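Local coordinates for p-47 protein (Clostridium botulinum E1 str. 'BoNT E Beluga', PDB 5WIX) that is of unknown function but has the tulip-domain topology of bactericidal/permeability-increasing protein, which hints at lipid binding, at residues Phe83-Gly87 with Leu98-Pro103. Residues are numbered along the deposited sequence; the frame is centred on the assembly and turned at random.
Sequences FIKEG and LSGVIP
I84, near the end of strand 78-85, points its side chain at a type II beta turn running from L98 to V101, in a part of this tulip-domain protein far from the chain's centre. The turn, closed by V101 N bonding to L98 O, belongs to the loop that leads into strand 104-113, the antiparallel neighbour of strand 78-85, and backbone bonds continue from that pairing into the turn. G100 N donates to I84 O at 3.0 Å. The donor sits above the carbonyl plane, 54° out of it. I84 N reaches V101 O in a weaker bond of 3.4 Å. In the I84 side chain CG1 lies anti to the carbonyl carbon, which takes it to V101 O and CD1 on to L98 CB, 4.0 Å away. Both I84 and L98 also touch M62 of strand 58-70. Next along, K85 and E86 form a classic beta bulge opposite I63, and the chain turns a corner at E86. Beyond the corner L98 N makes a weak bond to G87 O; G87 and G100 both have backbone angles that call for glycine. At the other end of the contact, F83 and I102 slant across one another, I102 CD1 lying 4.1 Å from F83 CD1.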
loop_
_atom_site.group_PDB
_atom_site.type_symbol
_atom_site.label_atom_id
_atom_site.label_comp_id
_atom_site.label_asym_id
_atom_site.label_seq_id
_atom_site.Cartn_x
_atom_site.Cartn_y
_atom_site.Cartn_z
ATOM N N PHE A 83 -23.970 15.796 15.230
ATOM C CA PHE A 83 -24.318 17.063 15.862
ATOM C C PHE A 83 -25.548 17.666 15.179
ATOM O O PHE A 83 -25.477 18.088 14.022
ATOM C CB PHE A 83 -23.163 18.074 15.792
ATOM C CG PHE A 83 -21.899 17.646 16.506
ATOM C CD1 PHE A 83 -21.441 18.357 17.609
ATOM C CD2 PHE A 83 -21.142 16.575 16.049
ATOM C CE1 PHE A 83 -20.269 17.991 18.256
ATOM C CE2 PHE A 83 -19.972 16.201 16.695
ATOM C CZ PHE A 83 -19.532 16.911 17.795
ATOM N N ILE A 84 -26.672 17.708 15.886
ATOM C CA ILE A 84 -27.839 18.414 15.380
ATOM C C ILE A 84 -27.800 19.819 15.941
ATOM O O ILE A 84 -27.425 19.996 17.095
ATOM C CB ILE A 84 -29.144 17.712 15.781
ATOM C CG1 ILE A 84 -28.920 16.196 15.859
ATOM C CG2 ILE A 84 -30.267 18.084 14.823
ATOM C CD1 ILE A 84 -30.187 15.366 15.931
ATOM N N LYS A 85 -28.155 20.824 15.147
ATOM C CA LYS A 85 -28.195 22.182 15.687
ATOM C C LYS A 85 -29.569 22.832 15.487
ATOM O O LYS A 85 -29.834 23.918 15.998
ATOM C CB LYS A 85 -27.095 23.045 15.067
ATOM C CG LYS A 85 -26.514 24.069 16.041
ATOM C CD LYS A 85 -25.046 23.800 16.356
ATOM C CE LYS A 85 -24.517 24.773 17.408
ATOM N NZ LYS A 85 -23.028 24.749 17.511
ATOM N N GLU A 86 -30.436 22.154 14.747
ATOM C CA GLU A 86 -31.828 22.563 14.599
ATOM C C GLU A 86 -32.658 21.330 14.301
ATOM O O GLU A 86 -32.192 20.411 13.640
ATOM C CB GLU A 86 -31.998 23.604 13.487
ATOM C CG GLU A 86 -33.412 24.189 13.402
ATOM C CD GLU A 86 -33.689 24.921 12.096
ATOM O OE1 GLU A 86 -32.742 25.477 11.498
ATOM O OE2 GLU A 86 -34.866 24.937 11.668
ATOM N N GLY A 87 -33.887 21.299 14.793
ATOM C CA GLY A 87 -34.744 20.167 14.522
ATOM C C GLY A 87 -35.851 19.908 15.522
ATOM O O GLY A 87 -35.959 20.582 16.554
ATOM N N LEU A 98 -34.797 18.771 18.660
ATOM C CA LEU A 98 -33.511 18.088 18.631
ATOM C C LEU A 98 -32.318 19.040 18.511
ATOM O O LEU A 98 -31.195 18.593 18.272
ATOM C CB LEU A 98 -33.485 17.077 17.480
ATOM C CG LEU A 98 -34.601 16.032 17.539
ATOM C CD1 LEU A 98 -34.402 14.898 16.520
ATOM C CD2 LEU A 98 -34.714 15.478 18.947
ATOM N N SER A 99 -32.561 20.339 18.686
ATOM C CA SER A 99 -31.485 21.332 18.704
ATOM C C SER A 99 -30.450 20.996 19.786
ATOM O O SER A 99 -30.732 21.089 20.980
ATOM C CB SER A 99 -32.042 22.746 18.937
ATOM O OG SER A 99 -33.087 23.072 18.032
ATOM N N GLY A 100 -29.255 20.584 19.364
ATOM C CA GLY A 100 -28.164 20.354 20.295
ATOM C C GLY A 100 -27.960 18.929 20.782
ATOM O O GLY A 100 -26.946 18.651 21.429
ATOM N N VAL A 101 -28.902 18.029 20.495
ATOM C CA VAL A 101 -28.721 16.621 20.864
ATOM C C VAL A 101 -27.615 15.991 20.020
ATOM O O VAL A 101 -27.468 16.284 18.826
ATOM C CB VAL A 101 -30.003 15.794 20.694
ATOM C CG1 VAL A 101 -30.000 14.624 21.673
ATOM C CG2 VAL A 101 -31.216 16.657 20.934
ATOM N N ILE A 102 -26.820 15.130 20.645
ATOM C CA ILE A 102 -25.667 14.574 19.955
ATOM C C ILE A 102 -25.648 13.046 20.044
ATOM O O ILE A 102 -25.036 12.469 20.955
ATOM C CB ILE A 102 -24.360 15.159 20.508
ATOM C CG1 ILE A 102 -24.446 16.686 20.527
ATOM C CG2 ILE A 102 -23.188 14.706 19.662
ATOM C CD1 ILE A 102 -23.247 17.358 21.132
ATOM N N PRO A 103 -26.348 12.393 19.097
ATOM C CA PRO A 103 -26.410 10.933 19.027
ATOM C C PRO A 103 -25.129 10.330 18.485
ATOM O O PRO A 103 -24.376 10.980 17.748
ATOM C CB PRO A 103 -27.583 10.667 18.074
ATOM C CG PRO A 103 -27.756 11.910 17.290
ATOM C CD PRO A 103 -27.261 13.042 18.135
#